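Local coordinates for protein glutathione S-transferase (Lodderomyces elongisporus, PDB 4IVF) that probably acts as a glutathione transferase of the Ure2p-like group, binding two glutathione molecules in each subunit of a dimer, at residues Q114-N126 against A180-E192. Residues are numbered along the deposited sequence; the frame is centred on the assembly and turned at random.
Sequences QVAENGPIQGQAN and ALLGWAYRLSRLE. With GSH (glutathione), chain T; GSH (glutathione), chain J.
The indole of Trp-184 lies against the backbone of Gly-119, whose CA makes a CH-pi contact over one face, 3.8 Å from the centre of the five-membered ring. Gly-119 O sits over the same ring system near CH2, and CD of Gln-122 meets the edge at CE3 (3.4 Å). Together with Asn-118 and Gly-123 these residues form the hole that receives the tryptophan as a knob, an example of how glycines let a large ring approach a helix backbone. Gln-122 stretches out past the indole in the opposite direction, its CG trans to N (chi1 -173°). Its NE2 gives a bent hydrogen bond to Trp-184 O (2.9 Å). Arg-187 N reaches that carbonyl from the opposite face of its plane. A water extends the link, accepting from Gln-122 NE2 and donating to Asn-126 OD1 and Arg-187 O; Tyr-151 holds Gln-122 OE1. At the other end, Gln-114 NE2 lies 3.3 Å from Trp-184 CD1 and donates almost straight to Asn-118 OD1. Trp-184 NE1 is hydrogen-bonded to Asn-17 OD1 of the thioredoxin-like domain, while Trp-184 CZ2 comes within 3.4 Å of O31 of the glutathione in chain T. The helical segments 114-126 and 180-185 run nearly parallel (8°), and helices 102-131 and 176-185 thus build one wall of a glutathione pocket in the all-helical C-terminal domain of the GST fold.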
loop_
_atom_site.group_PDB
_atom_site.type_symbol
_atom_site.label_atom_id
_atom_site.label_comp_id
_atom_site.label_asym_id
_atom_site.label_seq_id
_atom_site.Cartn_x
_atom_site.Cartn_y
_atom_site.Cartn_z
ATOM N N GLN F 114 6.557 -0.505 0.150
ATOM C CA GLN F 114 6.764 0.425 1.247
ATOM C C GLN F 114 5.464 0.673 2.028
ATOM O O GLN F 114 5.443 0.498 3.236
ATOM C CB GLN F 114 7.367 1.748 0.750
ATOM C CG GLN F 114 7.899 2.646 1.876
ATOM C CD GLN F 114 6.780 3.272 2.712
ATOM O OE1 GLN F 114 5.841 3.862 2.172
ATOM N NE2 GLN F 114 6.863 3.114 4.031
ATOM N N VAL F 115 4.390 1.094 1.350
ATOM C CA VAL F 115 3.148 1.419 2.066
ATOM C C VAL F 115 2.439 0.184 2.620
ATOM O O VAL F 115 1.657 0.276 3.568
ATOM C CB VAL F 115 2.152 2.253 1.211
ATOM C CG1 VAL F 115 2.834 3.515 0.661
ATOM C CG2 VAL F 115 1.546 1.413 0.080
ATOM N N ALA F 116 2.713 -0.979 2.040
ATOM C CA ALA F 116 2.013 -2.198 2.440
ATOM C C ALA F 116 2.745 -3.025 3.493
ATOM O O ALA F 116 2.120 -3.813 4.211
ATOM C CB ALA F 116 1.687 -3.058 1.226
ATOM N N GLU F 117 4.061 -2.868 3.593
ATOM C CA GLU F 117 4.803 -3.661 4.574
ATOM C C GLU F 117 5.736 -2.822 5.448
ATOM O O GLU F 117 5.716 -2.937 6.671
ATOM C CB GLU F 117 5.494 -4.866 3.901
ATOM C CG GLU F 117 4.449 -5.802 3.268
ATOM C CD GLU F 117 5.021 -6.960 2.457
ATOM O OE1 GLU F 117 5.832 -7.726 2.998
ATOM O OE2 GLU F 117 4.626 -7.118 1.283
ATOM N N ASN F 118 6.511 -1.942 4.838
ATOM C CA ASN F 118 7.430 -1.118 5.608
ATOM C C ASN F 118 6.708 -0.260 6.663
ATOM O O ASN F 118 6.887 -0.468 7.852
ATOM C CB ASN F 118 8.322 -0.285 4.670
ATOM C CG ASN F 118 9.188 0.712 5.412
ATOM O OD1 ASN F 118 9.149 1.910 5.129
ATOM N ND2 ASN F 118 9.959 0.230 6.377
ATOM N N GLY F 119 5.883 0.685 6.220
ATOM C CA GLY F 119 5.097 1.520 7.124
ATOM C C GLY F 119 4.270 0.760 8.156
ATOM O O GLY F 119 4.435 0.961 9.350
ATOM N N PRO F 120 3.367 -0.122 7.702
ATOM C CA PRO F 120 2.573 -0.886 8.669
ATOM C C PRO F 120 3.402 -1.646 9.699
ATOM O O PRO F 120 3.051 -1.605 10.876
ATOM C CB PRO F 120 1.781 -1.856 7.778
ATOM C CG PRO F 120 1.581 -1.075 6.502
ATOM C CD PRO F 120 2.898 -0.332 6.319
ATOM N N ILE F 121 4.468 -2.324 9.282
ATOM C CA ILE F 121 5.257 -3.123 10.217
ATOM C C ILE F 121 6.098 -2.265 11.182
ATOM O O ILE F 121 6.134 -2.524 12.383
ATOM C CB ILE F 121 6.143 -4.155 9.475
ATOM C CG1 ILE F 121 5.264 -5.238 8.835
ATOM C CG2 ILE F 121 7.191 -4.767 10.408
ATOM C CD1 ILE F 121 4.367 -5.980 9.822
ATOM N N GLN F 122 6.766 -1.246 10.653
ATOM C CA GLN F 122 7.579 -0.378 11.486
ATOM C C GLN F 122 6.674 0.451 12.420
ATOM O O GLN F 122 7.082 0.861 13.511
ATOM C CB GLN F 122 8.453 0.535 10.626
ATOM C CG GLN F 122 9.457 1.342 11.431
ATOM C CD GLN F 122 10.434 2.134 10.571
ATOM O OE1 GLN F 122 10.662 1.816 9.398
ATOM N NE2 GLN F 122 11.017 3.172 11.152
ATOM N N GLY F 123 5.442 0.690 11.980
ATOM C CA GLY F 123 4.472 1.398 12.791
ATOM C C GLY F 123 4.026 0.554 13.962
ATOM O O GLY F 123 3.768 1.083 15.036
ATOM N N GLN F 124 3.956 -0.765 13.771
ATOM C CA GLN F 124 3.569 -1.654 14.867
ATOM C C GLN F 124 4.666 -1.701 15.906
ATOM O O GLN F 124 4.397 -1.668 17.108
ATOM C CB GLN F 124 3.265 -3.068 14.389
ATOM C CG GLN F 124 2.113 -3.166 13.425
ATOM C CD GLN F 124 0.999 -2.195 13.758
ATOM O OE1 GLN F 124 0.352 -2.306 14.805
ATOM N NE2 GLN F 124 0.776 -1.223 12.867
ATOM N N ALA F 125 5.903 -1.777 15.432
ATOM C CA ALA F 125 7.058 -1.758 16.313
ATOM C C ALA F 125 7.061 -0.479 17.145
ATOM O O ALA F 125 7.299 -0.509 18.349
ATOM C CB ALA F 125 8.356 -1.887 15.502
ATOM N N ASN F 126 6.800 0.642 16.483
ATOM C CA ASN F 126 6.744 1.924 17.153
ATOM C C ASN F 126 5.644 1.900 18.205
ATOM O O ASN F 126 5.825 2.399 19.318
ATOM C CB ASN F 126 6.486 3.043 16.147
ATOM C CG ASN F 126 7.755 3.533 15.478
ATOM O OD1 ASN F 126 8.846 3.028 15.744
ATOM N ND2 ASN F 126 7.616 4.519 14.589
ATOM N N ALA F 180 8.982 7.578 -0.481
ATOM C CA ALA F 180 8.143 6.838 0.462
ATOM C C ALA F 180 8.966 6.169 1.551
ATOM O O ALA F 180 8.658 6.298 2.740
ATOM C CB ALA F 180 7.293 5.796 -0.270
ATOM N N LEU F 181 10.000 5.434 1.147
ATOM C CA LEU F 181 10.843 4.725 2.107
ATOM C C LEU F 181 11.547 5.710 3.053
ATOM O O LEU F 181 11.689 5.467 4.258
ATOM C CB LEU F 181 11.870 3.844 1.372
ATOM C CG LEU F 181 12.812 3.065 2.302
ATOM C CD1 LEU F 181 12.029 2.087 3.154
ATOM C CD2 LEU F 181 13.910 2.352 1.528
ATOM N N LEU F 182 11.959 6.837 2.490
ATOM C CA LEU F 182 12.735 7.848 3.204
ATOM C C LEU F 182 12.020 8.385 4.455
ATOM O O LEU F 182 12.651 8.636 5.483
ATOM C CB LEU F 182 13.062 8.998 2.247
ATOM C CG LEU F 182 13.929 10.139 2.762
ATOM C CD1 LEU F 182 15.260 9.597 3.271
ATOM C CD2 LEU F 182 14.135 11.188 1.679
ATOM N N GLY F 183 10.705 8.570 4.363
ATOM C CA GLY F 183 9.946 9.088 5.487
ATOM C C GLY F 183 10.120 8.208 6.712
ATOM O O GLY F 183 10.308 8.717 7.807
ATOM N N TRP F 184 10.078 6.890 6.507
ATOM C CA TRP F 184 10.160 5.901 7.579
ATOM C C TRP F 184 11.577 5.534 7.985
ATOM O O TRP F 184 11.822 5.172 9.145
ATOM C CB TRP F 184 9.397 4.635 7.195
ATOM C CG TRP F 184 7.916 4.767 7.444
ATOM C CD1 TRP F 184 6.965 5.188 6.561
ATOM C CD2 TRP F 184 7.233 4.486 8.670
ATOM N NE1 TRP F 184 5.722 5.189 7.164
ATOM C CE2 TRP F 184 5.861 4.761 8.458
ATOM C CE3 TRP F 184 7.644 4.015 9.924
ATOM C CZ2 TRP F 184 4.898 4.579 9.455
ATOM C CZ3 TRP F 184 6.681 3.842 10.925
ATOM C CH2 TRP F 184 5.326 4.127 10.682
ATOM N N ALA F 185 12.504 5.605 7.031
ATOM C CA ALA F 185 13.917 5.361 7.319
ATOM C C ALA F 185 14.387 6.396 8.341
ATOM O O ALA F 185 15.207 6.117 9.212
ATOM C CB ALA F 185 14.746 5.457 6.041
ATOM N N TYR F 186 13.841 7.596 8.217
ATOM C CA TYR F 186 14.134 8.687 9.120
ATOM C C TYR F 186 13.806 8.320 10.574
ATOM O O TYR F 186 14.412 8.850 11.502
ATOM C CB TYR F 186 13.331 9.905 8.673
ATOM C CG TYR F 186 13.582 11.147 9.471
ATOM C CD1 TYR F 186 14.726 11.902 9.269
ATOM C CD2 TYR F 186 12.668 11.578 10.423
ATOM C CE1 TYR F 186 14.959 13.050 10.006
ATOM C CE2 TYR F 186 12.891 12.726 11.159
ATOM C CZ TYR F 186 14.033 13.458 10.947
ATOM O OH TYR F 186 14.253 14.599 11.685
ATOM N N ARG F 187 12.867 7.392 10.762
ATOM C CA ARG F 187 12.393 7.032 12.098
ATOM C C ARG F 187 13.134 5.850 12.747
ATOM O O ARG F 187 12.858 5.506 13.903
ATOM C CB ARG F 187 10.895 6.732 12.061
ATOM C CG ARG F 187 9.990 7.946 12.195
ATOM C CD ARG F 187 9.856 8.346 13.648
ATOM N NE ARG F 187 8.724 9.236 13.848
ATOM C CZ ARG F 187 8.778 10.557 13.716
ATOM N NH1 ARG F 187 9.917 11.153 13.373
ATOM N NH2 ARG F 187 7.688 11.283 13.930
ATOM N N LEU F 188 14.064 5.237 12.013
ATOM C CA LEU F 188 14.811 4.090 12.527
ATOM C C LEU F 188 15.641 4.443 13.752
ATOM O O LEU F 188 15.844 3.614 14.637
ATOM C CB LEU F 188 15.715 3.493 11.441
ATOM C CG LEU F 188 15.045 2.605 10.375
ATOM C CD1 LEU F 188 16.058 2.095 9.326
ATOM C CD2 LEU F 188 14.323 1.430 11.025
ATOM N N SER F 189 16.125 5.676 13.805
ATOM C CA SER F 189 16.967 6.104 14.909
ATOM C C SER F 189 16.242 6.024 16.253
ATOM O O SER F 189 16.872 5.747 17.268
ATOM C CB SER F 189 17.486 7.521 14.674
ATOM O OG SER F 189 16.411 8.448 14.617
ATOM N N ARG F 190 14.928 6.252 16.262
ATOM C CA ARG F 190 14.156 6.174 17.505
ATOM C C ARG F 190 14.175 4.769 18.111
ATOM O O ARG F 190 14.124 4.607 19.348
ATOM C CB ARG F 190 12.710 6.638 17.298
ATOM C CG ARG F 190 12.584 8.110 16.942
ATOM C CD ARG F 190 11.148 8.608 17.073
ATOM N NE ARG F 190 11.042 10.026 16.733
ATOM C CZ ARG F 190 9.933 10.748 16.864
ATOM N NH1 ARG F 190 8.827 10.179 17.325
ATOM N NH2 ARG F 190 9.930 12.041 16.552
ATOM N N LEU F 191 14.249 3.762 17.245
ATOM C CA LEU F 191 14.342 2.373 17.690
ATOM C C LEU F 191 15.799 1.929 17.897
ATOM O O LEU F 191 16.069 0.755 18.132
ATOM C CB LEU F 191 13.672 1.441 16.684
ATOM C CG LEU F 191 12.191 1.665 16.359
ATOM C CD1 LEU F 191 11.814 0.845 15.126
ATOM C CD2 LEU F 191 11.276 1.333 17.552
ATOM N N GLU F 192 16.729 2.872 17.815
ATOM C CA GLU F 192 18.158 2.554 17.886
ATOM C C GLU F 192 18.596 1.543 16.823
ATOM O O GLU F 192 19.535 0.777 17.017
ATOM C CB GLU F 192 18.566 2.106 19.293
ATOM C CG GLU F 192 18.317 3.185 20.298
ATOM C CD GLU F 192 18.802 2.867 21.690
ATOM O OE1 GLU F 192 18.975 1.686 22.053
ATOM O OE2 GLU F 192 19.000 3.834 22.436
HETATM N N1 GSH T . -3.814 4.297 15.273
HETATM C CA1 GSH T . -2.432 4.134 15.651
HETATM C C1 GSH T . -2.305 3.045 16.629
HETATM O O11 GSH T . -3.307 2.353 16.924
HETATM O O12 GSH T . -1.202 2.790 17.157
HETATM C CB1 GSH T . -1.825 5.448 16.154
HETATM C CG1 GSH T . -0.383 5.529 15.808
HETATM C CD1 GSH T . -0.140 5.746 14.314
HETATM O OE1 GSH T . -1.006 6.249 13.581
HETATM N N2 GSH T . 1.177 5.354 13.688
HETATM C CA2 GSH T . 1.393 5.560 12.264
HETATM C C2 GSH T . 1.447 4.229 11.566
HETATM O O2 GSH T . 1.878 3.249 12.158
HETATM C CB2 GSH T . 2.672 6.231 12.045
HETATM S SG2 GSH T . 2.757 7.726 12.966
HETATM N N3 GSH T . 1.009 4.091 10.188
HETATM C CA3 GSH T . 1.089 2.788 9.559
HETATM C C3 GSH T . 1.381 2.925 8.119
HETATM O O31 GSH T . 2.026 3.908 7.675
HETATM O O32 GSH T . 0.958 2.036 7.330
HETATM N N1 GSH J . 1.846 -6.888 0.601
HETATM C CA1 GSH J . 1.858 -8.142 -0.097
HETATM C C1 GSH J . 0.873 -8.120 -1.176
HETATM O O11 GSH J . 1.018 -8.881 -2.145
HETATM O O12 GSH J . -0.119 -7.353 -1.140
HETATM C CB1 GSH J . 1.494 -9.245 0.874
HETATM C CG1 GSH J . 1.997 -10.537 0.384
HETATM C CD1 GSH J . 1.836 -11.621 1.440
HETATM O OE1 GSH J . 1.513 -11.362 2.615
HETATM N N2 GSH J . 2.093 -13.043 1.032
HETATM C CA2 GSH J . 1.951 -14.107 2.000
HETATM C C2 GSH J . 3.237 -14.880 2.028
HETATM O O2 GSH J . 3.819 -15.102 0.961
HETATM C CB2 GSH J . 0.865 -15.004 1.587
HETATM S SG2 GSH J . -0.653 -14.123 1.369
HETATM N N3 GSH J . 3.759 -15.357 3.304
HETATM C CA3 GSH J . 4.999 -16.119 3.377
HETATM C C3 GSH J . 6.011 -15.430 4.218
HETATM O O31 GSH J . 5.816 -14.242 4.592
HETATM O O32 GSH J . 7.074 -16.040 4.567
HETATM O O HOH W 1 10.589 3.921 13.843
#